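Local coordinates for protein salicylaldehyde dehydrogenase NahF (Pseudomonas putida, PDB 4JZ6) that probably catalyses the NAD(+)-dependent oxidation of salicylaldehyde to salicylate, a step in naphthalene degradation, at residues D90-K95 against H119-V124; G355-A360 against A365-G370; S251-K256 against C264-G269. One frame throughout, in Å; residues are numbered along the deposited sequence.

Interaction 1: residues D90-K95 against H119-V124. With EDO (1,2-ethanediol), chain G.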
ATOM      1  N   ASP A  90      -5.302   6.435  30.074  1.00 22.80           N
ATOM      2  CA  ASP A  90      -5.584   6.951  31.413  1.00 25.60           C
ATOM      3  C   ASP A  90      -4.843   8.260  31.657  1.00 24.23           C
ATOM      4  O   ASP A  90      -5.411   9.225  32.181  1.00 24.82           O
ATOM      5  CB  ASP A  90      -5.169   5.938  32.482  1.00 28.51           C
ATOM      6  CG  ASP A  90      -6.056   4.709  32.506  1.00 24.56           C
ATOM      7  OD1 ASP A  90      -7.203   4.789  32.016  1.00 23.50           O
ATOM      8  OD2 ASP A  90      -5.605   3.669  33.034  1.00 23.87           O
ATOM      9  N   VAL A  91      -3.571   8.282  31.262  1.00 24.11           N
ATOM     10  CA  VAL A  91      -2.711   9.444  31.474  1.00 27.34           C
ATOM     11  C   VAL A  91      -3.153  10.649  30.643  1.00 28.36           C
ATOM     12  O   VAL A  91      -3.133  11.784  31.124  1.00 28.67           O
ATOM     13  CB  VAL A  91      -1.229   9.109  31.196  1.00 24.65           C
ATOM     14  CG1 VAL A  91      -0.367  10.362  31.238  1.00 25.30           C
ATOM     15  CG2 VAL A  91      -0.732   8.096  32.198  1.00 24.96           C
ATOM     16  N   MET A  92      -3.562  10.403  29.402  1.00 23.83           N
ATOM     17  CA  MET A  92      -4.065  11.485  28.564  1.00 23.75           C
ATOM     18  C   MET A  92      -5.334  12.107  29.153  1.00 24.37           C
ATOM     19  O   MET A  92      -5.503  13.327  29.141  1.00 29.43           O
ATOM     20  CB  MET A  92      -4.335  11.000  27.143  1.00 22.87           C
ATOM     21  CG  MET A  92      -3.121  10.455  26.423  1.00 28.57           C
ATOM     22  SD  MET A  92      -3.405  10.419  24.643  1.00 23.77           S
ATOM     23  CE  MET A  92      -3.349  12.173  24.278  1.00 40.64           C
ATOM     24  N   GLU A  93      -6.230  11.270  29.668  1.00 24.07           N
ATOM     25  CA  GLU A  93      -7.469  11.774  30.247  1.00 26.21           C
ATOM     26  C   GLU A  93      -7.184  12.561  31.524  1.00 28.38           C
ATOM     27  O   GLU A  93      -7.907  13.497  31.865  1.00 26.68           O
ATOM     28  CB  GLU A  93      -8.458  10.632  30.503  1.00 24.26           C
ATOM     29  CG  GLU A  93      -8.965   9.984  29.218  1.00 26.30           C
ATOM     30  CD  GLU A  93      -9.863   8.782  29.463  1.00 26.59           C
ATOM     31  OE1 GLU A  93      -9.844   8.238  30.587  1.00 30.31           O
ATOM     32  OE2 GLU A  93     -10.586   8.378  28.527  1.00 23.70           O
ATOM     33  N   SER A  94      -6.112  12.193  32.218  1.00 31.23           N
ATOM     34  CA  SER A  94      -5.745  12.883  33.450  1.00 30.16           C
ATOM     35  C   SER A  94      -5.197  14.275  33.158  1.00 31.12           C
ATOM     36  O   SER A  94      -5.096  15.106  34.056  1.00 39.50           O
ATOM     37  CB  SER A  94      -4.733  12.067  34.264  1.00 27.49           C
ATOM     38  OG  SER A  94      -3.453  12.052  33.657  1.00 29.28           O
ATOM     39  N   LYS A  95      -4.851  14.527  31.902  1.00 29.41           N
ATOM     40  CA  LYS A  95      -4.281  15.810  31.514  1.00 27.21           C
ATOM     41  C   LYS A  95      -5.237  16.629  30.643  1.00 36.81           C
ATOM     42  O   LYS A  95      -4.820  17.572  29.967  1.00 33.52           O
ATOM     43  CB  LYS A  95      -2.941  15.599  30.803  1.00 26.89           C
ATOM     44  CG  LYS A  95      -1.813  15.177  31.737  1.00 27.42           C
ATOM     45  CD  LYS A  95      -0.482  15.048  31.000  1.00 27.21           C
ATOM     46  CE  LYS A  95       0.696  15.077  31.964  1.00 31.11           C
ATOM     47  NZ  LYS A  95       0.540  14.110  33.081  1.00 31.63           N
ATOM     48  N   HIS A 119     -10.699  12.752  24.188  1.00 23.17           N
ATOM     49  CA  HIS A 119     -11.516  11.538  24.224  1.00 27.75           C
ATOM     50  C   HIS A 119     -11.123  10.583  23.104  1.00 24.39           C
ATOM     51  O   HIS A 119     -10.872   9.400  23.345  1.00 25.75           O
ATOM     52  CB  HIS A 119     -13.003  11.880  24.106  1.00 28.43           C
ATOM     53  CG  HIS A 119     -13.573  12.526  25.329  1.00 41.97           C
ATOM     54  ND1 HIS A 119     -13.183  12.185  26.607  1.00 51.86           N
ATOM     55  CD2 HIS A 119     -14.506  13.500  25.467  1.00 47.77           C
ATOM     56  CE1 HIS A 119     -13.848  12.922  27.478  1.00 56.06           C
ATOM     57  NE2 HIS A 119     -14.657  13.726  26.816  1.00 53.98           N
ATOM     58  N   ALA A 120     -11.052  11.119  21.887  1.00 22.48           N
ATOM     59  CA  ALA A 120     -10.700  10.345  20.698  1.00 21.53           C
ATOM     60  C   ALA A 120      -9.303   9.753  20.789  1.00 21.20           C
ATOM     61  O   ALA A 120      -9.086   8.607  20.397  1.00 20.97           O
ATOM     62  CB  ALA A 120     -10.831  11.197  19.448  1.00 20.08           C
ATOM     63  N   SER A 121      -8.360  10.540  21.301  1.00 20.43           N
ATOM     64  CA  SER A 121      -6.992  10.068  21.493  1.00 20.24           C
ATOM     65  C   SER A 121      -6.927   8.919  22.493  1.00 30.44           C
ATOM     66  O   SER A 121      -6.290   7.892  22.234  1.00 36.44           O
ATOM     67  CB  SER A 121      -6.088  11.204  21.960  1.00 20.82           C
ATOM     68  OG  SER A 121      -6.019  12.224  20.985  1.00 22.81           O
ATOM     69  N   ALA A 122      -7.584   9.103  23.636  1.00 20.62           N
ATOM     70  CA  ALA A 122      -7.607   8.085  24.675  1.00 20.71           C
ATOM     71  C   ALA A 122      -8.258   6.822  24.133  1.00 20.18           C
ATOM     72  O   ALA A 122      -7.797   5.707  24.396  1.00 20.00           O
ATOM     73  CB  ALA A 122      -8.351   8.585  25.898  1.00 21.35           C
ATOM     74  N   ASN A 123      -9.322   6.997  23.360  1.00 19.98           N
ATOM     75  CA  ASN A 123     -10.018   5.846  22.814  1.00 20.33           C
ATOM     76  C   ASN A 123      -9.187   5.093  21.773  1.00 21.14           C
ATOM     77  O   ASN A 123      -9.226   3.867  21.717  1.00 24.77           O
ATOM     78  CB  ASN A 123     -11.389   6.226  22.260  1.00 23.10           C
ATOM     79  CG  ASN A 123     -12.280   5.017  22.073  1.00 36.71           C
ATOM     80  OD1 ASN A 123     -12.395   4.477  20.972  1.00 42.50           O
ATOM     81  ND2 ASN A 123     -12.893   4.562  23.160  1.00 39.46           N
ATOM     82  N   VAL A 124      -8.430   5.824  20.959  1.00 24.78           N
ATOM     83  CA  VAL A 124      -7.518   5.192  20.011  1.00 24.24           C
ATOM     84  C   VAL A 124      -6.549   4.285  20.757  1.00 24.71           C
ATOM     85  O   VAL A 124      -6.379   3.118  20.395  1.00 24.84           O
ATOM     86  CB  VAL A 124      -6.704   6.223  19.199  1.00 24.59           C
ATOM     87  CG1 VAL A 124      -5.609   5.530  18.416  1.00 26.86           C
ATOM     88  CG2 VAL A 124      -7.603   6.983  18.256  1.00 24.49           C
TER
HETATM   89  C1  EDO G 506     -13.154   7.120  18.255  1.00 61.89           C
HETATM   90  O1  EDO G 506     -13.883   6.026  18.831  1.00 59.82           O
HETATM   91  C2  EDO G 506     -11.695   7.075  18.699  1.00 59.57           C
HETATM   92  O2  EDO G 506     -10.945   8.099  18.032  1.00 55.08           O
HETATM   93  O   HOH W   1     -12.751   8.900  26.450  1.00 32.48           O
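Met92 and Ala122 mark the level at which helix 90-94 and helix 119-124 come nearest, with their CA atoms 6.3 Å apart. The short axes approach to 8.9 Å and their directions differ by 167°, so the helices run almost antiparallel. The small residues Ser121 and Ala122 take the direct contacts from Met92 and Glu93. A bend at the thioether of Met92 (chi3 71°) carries its methyl to Ser121, where Met92 CE lies 3.7 Å from Ser121 CB. The sulfur runs alongside the same carbon, Met92 SD to Ser121 CB being 3.9 Å. The hydroxyl of Ser121, in a buried setting, is hydrogen-bonded to Asn117 O one turn back. Glu93, extended beyond CG, lies alongside the methyl of Ala122: Glu93 CG is 3.7 Å and Glu93 OE2 3.5 Å from Ala122 CB. Its carboxylate also forms a salt bridge with Arg126, which pairs with Asp90 as well and so ties the two helices electrostatically. A water adds a further link, donating to Glu93 OE2 at 3.0 Å and weakly accepting from His119 ND1. Beyond the pair, Met92 touches Ile201 and Cys204 of helix 195-208, and Ser121 touches Val170 and Ala173 of helix 170-181. This is a close antiparallel helix packing laid against helices that connect strands of the Rossmann-like cofactor-binding sheet of aldehyde dehydrogenases.

Interaction 2: residues G355-A360 against A365-G370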
ATOM      1  N   GLY A 355      -8.481  33.768  -2.852  1.00 35.00           N
ATOM      2  CA  GLY A 355      -8.193  33.427  -4.235  1.00 36.27           C
ATOM      3  C   GLY A 355      -9.299  32.547  -4.787  1.00 38.78           C
ATOM      4  O   GLY A 355      -9.822  32.794  -5.873  1.00 43.53           O
ATOM      5  N   LEU A 356      -9.667  31.526  -4.017  1.00 36.68           N
ATOM      6  CA  LEU A 356     -10.771  30.638  -4.368  1.00 38.30           C
ATOM      7  C   LEU A 356     -12.107  31.389  -4.396  1.00 39.61           C
ATOM      8  O   LEU A 356     -12.943  31.162  -5.273  1.00 39.55           O
ATOM      9  CB  LEU A 356     -10.847  29.473  -3.374  1.00 31.44           C
ATOM     10  CG  LEU A 356      -9.956  28.238  -3.562  1.00 41.95           C
ATOM     11  CD1 LEU A 356     -10.377  27.463  -4.791  1.00 46.40           C
ATOM     12  CD2 LEU A 356      -8.483  28.586  -3.652  1.00 47.08           C
ATOM     13  N   PHE A 357     -12.286  32.285  -3.428  1.00 38.49           N
ATOM     14  CA  PHE A 357     -13.508  33.068  -3.261  1.00 33.84           C
ATOM     15  C   PHE A 357     -13.731  34.011  -4.451  1.00 39.83           C
ATOM     16  O   PHE A 357     -14.815  34.031  -5.039  1.00 39.80           O
ATOM     17  CB  PHE A 357     -13.401  33.856  -1.950  1.00 33.99           C
ATOM     18  CG  PHE A 357     -14.706  34.399  -1.424  1.00 34.16           C
ATOM     19  CD1 PHE A 357     -15.546  35.164  -2.217  1.00 35.02           C
ATOM     20  CD2 PHE A 357     -15.072  34.168  -0.106  1.00 38.84           C
ATOM     21  CE1 PHE A 357     -16.734  35.672  -1.715  1.00 39.24           C
ATOM     22  CE2 PHE A 357     -16.257  34.674   0.405  1.00 35.81           C
ATOM     23  CZ  PHE A 357     -17.089  35.426  -0.401  1.00 34.61           C
ATOM     24  N   LYS A 358     -12.715  34.796  -4.796  1.00 35.95           N
ATOM     25  CA  LYS A 358     -12.825  35.733  -5.909  1.00 37.22           C
ATOM     26  C   LYS A 358     -13.151  35.009  -7.209  1.00 38.37           C
ATOM     27  O   LYS A 358     -14.021  35.439  -7.965  1.00 37.86           O
ATOM     28  CB  LYS A 358     -11.538  36.547  -6.082  1.00 42.47           C
ATOM     29  CG  LYS A 358     -11.612  37.546  -7.234  1.00 51.96           C
ATOM     30  CD  LYS A 358     -10.257  38.167  -7.581  1.00 61.80           C
ATOM     31  CE  LYS A 358     -10.403  39.200  -8.702  1.00 62.52           C
ATOM     32  NZ  LYS A 358      -9.102  39.797  -9.124  1.00 60.01           N
ATOM     33  N   ASP A 359     -12.447  33.907  -7.458  1.00 36.51           N
ATOM     34  CA  ASP A 359     -12.642  33.135  -8.680  1.00 44.87           C
ATOM     35  C   ASP A 359     -14.085  32.668  -8.822  1.00 41.10           C
ATOM     36  O   ASP A 359     -14.706  32.857  -9.869  1.00 36.77           O
ATOM     37  CB  ASP A 359     -11.698  31.932  -8.720  1.00 45.02           C
ATOM     38  CG  ASP A 359     -11.976  31.017  -9.897  1.00 42.60           C
ATOM     39  OD1 ASP A 359     -11.395  31.247 -10.980  1.00 42.50           O
ATOM     40  OD2 ASP A 359     -12.783  30.075  -9.741  1.00 39.50           O
ATOM     41  N   ALA A 360     -14.608  32.058  -7.762  1.00 37.56           N
ATOM     42  CA  ALA A 360     -16.000  31.628  -7.728  1.00 35.78           C
ATOM     43  C   ALA A 360     -16.941  32.807  -7.945  1.00 39.80           C
ATOM     44  O   ALA A 360     -17.856  32.738  -8.766  1.00 41.81           O
ATOM     45  CB  ALA A 360     -16.307  30.945  -6.406  1.00 33.48           C
ATOM     46  N   ALA A 365     -20.870  32.787  -8.842  1.00 42.87           N
ATOM     47  CA  ALA A 365     -21.226  32.292  -7.515  1.00 41.46           C
ATOM     48  C   ALA A 365     -21.927  33.377  -6.702  1.00 41.83           C
ATOM     49  O   ALA A 365     -21.789  34.573  -6.976  1.00 45.50           O
ATOM     50  CB  ALA A 365     -20.008  31.768  -6.779  1.00 34.41           C
ATOM     51  N   LYS A 366     -22.681  32.947  -5.702  1.00 38.22           N
ATOM     52  CA  LYS A 366     -23.523  33.847  -4.938  1.00 35.56           C
ATOM     53  C   LYS A 366     -23.262  33.666  -3.442  1.00 38.76           C
ATOM     54  O   LYS A 366     -23.481  32.587  -2.891  1.00 35.71           O
ATOM     55  CB  LYS A 366     -24.990  33.575  -5.289  1.00 50.22           C
ATOM     56  CG  LYS A 366     -26.014  34.342  -4.478  1.00 56.38           C
ATOM     57  CD  LYS A 366     -27.431  34.003  -4.935  1.00 59.89           C
ATOM     58  CE  LYS A 366     -28.470  34.486  -3.933  1.00 62.10           C
ATOM     59  NZ  LYS A 366     -28.257  35.914  -3.554  1.00 62.31           N
ATOM     60  N   VAL A 367     -22.757  34.714  -2.795  1.00 38.56           N
ATOM     61  CA  VAL A 367     -22.541  34.684  -1.355  1.00 35.55           C
ATOM     62  C   VAL A 367     -23.897  34.781  -0.676  1.00 35.62           C
ATOM     63  O   VAL A 367     -24.493  35.859  -0.615  1.00 35.73           O
ATOM     64  CB  VAL A 367     -21.664  35.864  -0.881  1.00 43.31           C
ATOM     65  CG1 VAL A 367     -21.404  35.771   0.616  1.00 34.86           C
ATOM     66  CG2 VAL A 367     -20.355  35.887  -1.632  1.00 44.76           C
ATOM     67  N   VAL A 368     -24.403  33.658  -0.181  1.00 33.94           N
ATOM     68  CA  VAL A 368     -25.700  33.683   0.486  1.00 34.25           C
ATOM     69  C   VAL A 368     -25.555  34.039   1.956  1.00 34.15           C
ATOM     70  O   VAL A 368     -26.525  34.436   2.602  1.00 34.64           O
ATOM     71  CB  VAL A 368     -26.477  32.362   0.332  1.00 33.99           C
ATOM     72  CG1 VAL A 368     -27.071  32.254  -1.079  1.00 33.87           C
ATOM     73  CG2 VAL A 368     -25.585  31.179   0.649  1.00 32.27           C
ATOM     74  N   CYS A 369     -24.339  33.896   2.474  1.00 38.93           N
ATOM     75  CA  CYS A 369     -24.017  34.377   3.813  1.00 39.09           C
ATOM     76  C   CYS A 369     -22.503  34.455   3.998  1.00 39.15           C
ATOM     77  O   CYS A 369     -21.749  33.746   3.328  1.00 40.84           O
ATOM     78  CB  CYS A 369     -24.659  33.494   4.895  1.00 33.81           C
ATOM     79  SG  CYS A 369     -23.571  32.259   5.625  1.00 33.40           S
ATOM     80  N   GLY A 370     -22.063  35.329   4.897  1.00 39.12           N
ATOM     81  CA  GLY A 370     -20.651  35.462   5.184  1.00 33.65           C
ATOM     82  C   GLY A 370     -19.977  36.549   4.375  1.00 40.35           C
ATOM     83  O   GLY A 370     -20.600  37.538   3.979  1.00 35.52           O
TER
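Phe357 reaches Val367 because its CG stands anti to the backbone N (chi1 -163°), which throws the ring off the helix flank towards the strand. In Val367 it is CG1 that takes the position anti to N (chi1 -177°), which leaves CG2 anti to the carbonyl carbon, as the branch that meets the ring. The far end of the phenyl group does the touching: Phe357 CZ is 3.5 Å and Phe357 CE1 3.6 Å from Val367 CG2, and the two side chains cross at about a right angle. Nearer the connection between the segments, the chain closes up at two alanines, Ala360 CA lying 5.3 Å from Ala365 CA. Ala365 N donates to Ala360 O at 3.0 Å with an N-H...O angle of 153°; the donor lies above the carbonyl plane. The methyls follow, with Ala360 CB 3.8 Å from Ala365 CB. Around the contact, Phe357 also packs on Met372 and Thr381, and Val367 on Leu383. Thus the chain leaving helix 349-362 turns so that strand 366-369 packs against that helix; the strand, at an edge of a seven-stranded sheet within this chain, has a classic beta bulge where Val368 and Cys369 both face Ile382. The join rests on one backbone hydrogen bond, which holds the turn closed, and on van der Waals packing of apolar groups; no charged pair spans the two segments.

Interaction 3: residues S251-K256 against C264-G269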
ATOM      1  N   SER A 251       2.039  13.624  -2.209  1.00 35.84           N
ATOM      2  CA  SER A 251       2.651  13.114  -3.432  1.00 28.60           C
ATOM      3  C   SER A 251       4.176  13.165  -3.345  1.00 27.41           C
ATOM      4  O   SER A 251       4.865  12.190  -3.653  1.00 25.73           O
ATOM      5  CB  SER A 251       2.172  13.906  -4.649  1.00 28.09           C
ATOM      6  OG  SER A 251       2.854  13.488  -5.820  1.00 28.00           O
ATOM      7  N   ILE A 252       4.691  14.309  -2.908  1.00 31.86           N
ATOM      8  CA  ILE A 252       6.123  14.496  -2.739  1.00 26.97           C
ATOM      9  C   ILE A 252       6.728  13.480  -1.766  1.00 26.34           C
ATOM     10  O   ILE A 252       7.774  12.897  -2.053  1.00 26.68           O
ATOM     11  CB  ILE A 252       6.429  15.930  -2.294  1.00 29.19           C
ATOM     12  CG1 ILE A 252       5.900  16.913  -3.338  1.00 28.41           C
ATOM     13  CG2 ILE A 252       7.919  16.125  -2.098  1.00 30.99           C
ATOM     14  CD1 ILE A 252       6.117  18.361  -2.969  1.00 39.23           C
ATOM     15  N   ILE A 253       6.065  13.262  -0.631  1.00 25.50           N
ATOM     16  CA  ILE A 253       6.490  12.233   0.321  1.00 26.13           C
ATOM     17  C   ILE A 253       6.539  10.855  -0.343  1.00 27.00           C
ATOM     18  O   ILE A 253       7.529  10.127  -0.213  1.00 24.62           O
ATOM     19  CB  ILE A 253       5.585  12.198   1.595  1.00 28.23           C
ATOM     20  CG1 ILE A 253       6.281  12.880   2.774  1.00 24.82           C
ATOM     21  CG2 ILE A 253       5.268  10.786   2.016  1.00 23.18           C
ATOM     22  CD1 ILE A 253       6.264  14.374   2.706  1.00 27.05           C
ATOM     23  N   ALA A 254       5.483  10.516  -1.077  1.00 29.57           N
ATOM     24  CA  ALA A 254       5.378   9.200  -1.695  1.00 23.88           C
ATOM     25  C   ALA A 254       6.431   9.027  -2.780  1.00 24.71           C
ATOM     26  O   ALA A 254       6.998   7.949  -2.935  1.00 32.92           O
ATOM     27  CB  ALA A 254       3.982   8.987  -2.260  1.00 27.89           C
ATOM     28  N   GLN A 255       6.694  10.097  -3.522  1.00 25.57           N
ATOM     29  CA  GLN A 255       7.742  10.082  -4.536  1.00 27.04           C
ATOM     30  C   GLN A 255       9.106   9.771  -3.926  1.00 30.62           C
ATOM     31  O   GLN A 255       9.917   9.056  -4.521  1.00 37.10           O
ATOM     32  CB  GLN A 255       7.779  11.410  -5.294  1.00 27.49           C
ATOM     33  CG  GLN A 255       6.568  11.631  -6.176  1.00 27.47           C
ATOM     34  CD  GLN A 255       6.580  12.968  -6.879  1.00 38.88           C
ATOM     35  OE1 GLN A 255       5.749  13.835  -6.596  1.00 38.26           O
ATOM     36  NE2 GLN A 255       7.513  13.142  -7.815  1.00 38.27           N
ATOM     37  N   LYS A 256       9.348  10.291  -2.729  1.00 29.37           N
ATOM     38  CA  LYS A 256      10.605  10.037  -2.042  1.00 27.90           C
ATOM     39  C   LYS A 256      10.658   8.592  -1.576  1.00 27.23           C
ATOM     40  O   LYS A 256      11.677   7.917  -1.733  1.00 26.63           O
ATOM     41  CB  LYS A 256      10.780  10.991  -0.860  1.00 27.27           C
ATOM     42  CG  LYS A 256      10.893  12.455  -1.262  1.00 34.12           C
ATOM     43  CD  LYS A 256      12.224  12.747  -1.943  1.00 45.31           C
ATOM     44  CE  LYS A 256      12.396  14.242  -2.199  1.00 51.56           C
ATOM     45  NZ  LYS A 256      13.691  14.555  -2.875  1.00 56.88           N
ATOM     46  N   CYS A 264       3.808   3.453   2.023  1.00 26.63           N
ATOM     47  CA  CYS A 264       3.235   4.624   2.666  1.00 21.91           C
ATOM     48  C   CYS A 264       1.774   4.438   3.039  1.00 19.62           C
ATOM     49  O   CYS A 264       0.996   3.846   2.291  1.00 27.09           O
ATOM     50  CB  CYS A 264       3.380   5.847   1.764  1.00 20.83           C
ATOM     51  SG  CYS A 264       5.076   6.417   1.613  1.00 25.08           S
ATOM     52  N   LEU A 265       1.416   4.933   4.216  1.00 21.54           N
ATOM     53  CA  LEU A 265       0.019   5.130   4.562  1.00 22.13           C
ATOM     54  C   LEU A 265      -0.250   6.618   4.365  1.00 25.25           C
ATOM     55  O   LEU A 265       0.270   7.455   5.105  1.00 21.61           O
ATOM     56  CB  LEU A 265      -0.242   4.716   6.006  1.00 18.58           C
ATOM     57  CG  LEU A 265      -1.673   4.367   6.409  1.00 18.90           C
ATOM     58  CD1 LEU A 265      -1.668   3.749   7.796  1.00 22.95           C
ATOM     59  CD2 LEU A 265      -2.594   5.576   6.373  1.00 18.30           C
ATOM     60  N   LEU A 266      -1.049   6.937   3.350  1.00 28.93           N
ATOM     61  CA  LEU A 266      -1.303   8.324   2.965  1.00 24.15           C
ATOM     62  C   LEU A 266      -2.718   8.763   3.316  1.00 23.54           C
ATOM     63  O   LEU A 266      -3.700   8.210   2.812  1.00 21.54           O
ATOM     64  CB  LEU A 266      -1.055   8.515   1.465  1.00 22.20           C
ATOM     65  CG  LEU A 266       0.301   9.111   1.073  1.00 23.77           C
ATOM     66  CD1 LEU A 266       1.370   8.866   2.146  1.00 21.06           C
ATOM     67  CD2 LEU A 266       0.743   8.592  -0.287  1.00 21.56           C
ATOM     68  N   GLU A 267      -2.806   9.769   4.179  1.00 20.71           N
ATOM     69  CA  GLU A 267      -4.081  10.258   4.673  1.00 20.29           C
ATOM     70  C   GLU A 267      -4.187  11.729   4.288  1.00 25.30           C
ATOM     71  O   GLU A 267      -3.770  12.610   5.040  1.00 28.55           O
ATOM     72  CB  GLU A 267      -4.143  10.091   6.191  1.00 22.20           C
ATOM     73  CG  GLU A 267      -5.539   9.919   6.742  1.00 32.76           C
ATOM     74  CD  GLU A 267      -6.007   8.480   6.705  1.00 30.18           C
ATOM     75  OE1 GLU A 267      -7.205   8.254   6.443  1.00 34.00           O
ATOM     76  OE2 GLU A 267      -5.185   7.576   6.956  1.00 20.55           O
ATOM     77  N   LEU A 268      -4.739  11.987   3.109  1.00 29.05           N
ATOM     78  CA  LEU A 268      -4.600  13.293   2.476  1.00 28.68           C
ATOM     79  C   LEU A 268      -5.897  14.085   2.405  1.00 27.14           C
ATOM     80  O   LEU A 268      -6.815  13.859   3.188  1.00 29.49           O
ATOM     81  CB  LEU A 268      -4.004  13.132   1.078  1.00 21.71           C
ATOM     82  CG  LEU A 268      -2.790  12.202   1.070  1.00 21.57           C
ATOM     83  CD1 LEU A 268      -2.249  12.031  -0.329  1.00 22.07           C
ATOM     84  CD2 LEU A 268      -1.709  12.731   2.002  1.00 21.76           C
ATOM     85  N   GLY A 269      -5.956  15.015   1.457  1.00 24.76           N
ATOM     86  CA  GLY A 269      -7.034  15.985   1.396  1.00 28.69           C
ATOM     87  C   GLY A 269      -8.409  15.414   1.105  1.00 30.03           C
ATOM     88  O   GLY A 269      -8.551  14.250   0.702  1.00 22.95           O
TER
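Ala254 and Leu266 meet where the helix of a beta-alpha-beta unit, strand 240-244, helix 247-259, strand 264-267, packs along the second strand, antiparallel to it. The short axes of helix 251-256 and strand 264-267 are 9.8 Å apart at an angle of 175°, and the nearest CA atoms are those of Ala254 and Cys264 at 6.7 Å. Both Cys264 and Leu266 send their side chains from the strand to the helix, with Leu265 and Glu267 on the other face. Leu266 spreads its two methyls over neighbouring helix residues: CD2 presses on the methyl of Ala254, Leu266 CD2 to Ala254 CB being 3.8 Å, whereas Leu266 CD1 approaches Ile253 CG2 at 4.3 Å. The CA-CB bond of Ile253 aims at the strand, while CD1 lies farther from it; CG2 makes the touch. That same methyl, Ile253 CG2, is 4.4 Å from Cys264 SG, so it reaches both strand residues. No hydrogen bond crosses the interface, and all four residues are buried, as expected of the apolar layer between helix and sheet in a Rossmann-like domain. Ala254 and Leu266 both touch Tyr471 of the adjoining strand, and Ala254 also packs on Ala258 of the second subunit, which places the helix at the dimer interface. Glu267, the predicted active-site residue, packs against Tyr463 and Phe474. Cys264, with Lys262, Arg263 and Tyr471, lines a salicylaldehyde site, its side chain about 4 Å from that ligand at the nearest atoms. With SG anti to the carbonyl carbon (chi1 -70°), the sulfur is brought over the helix backbone, where Cys264 SG lies 4.3 Å from Ala254 CA.

In the fold
Interactions 1 and 3 sit on opposite sides of the chain's centre, their centres 28 Å apart and their nearest atoms about 11 Å, so neither touches the other. Interaction 2 is more remote: its centre is 40 Å from that of interaction 1 and 30 Å from that of interaction 3, with nearest atoms about 28 Å and about 13 Å apart, and it lies away from the ligand sites and the predicted active-site residue. The other two each relate to a different bound salicylaldehyde, interaction 3 through Cys264. Ser121 of interaction 1 lies about 9 Å from the other ligand and touches Val170, which lines that site together with Cys301 and Tyr463; Tyr463 in turn touches Glu267 of interaction 3.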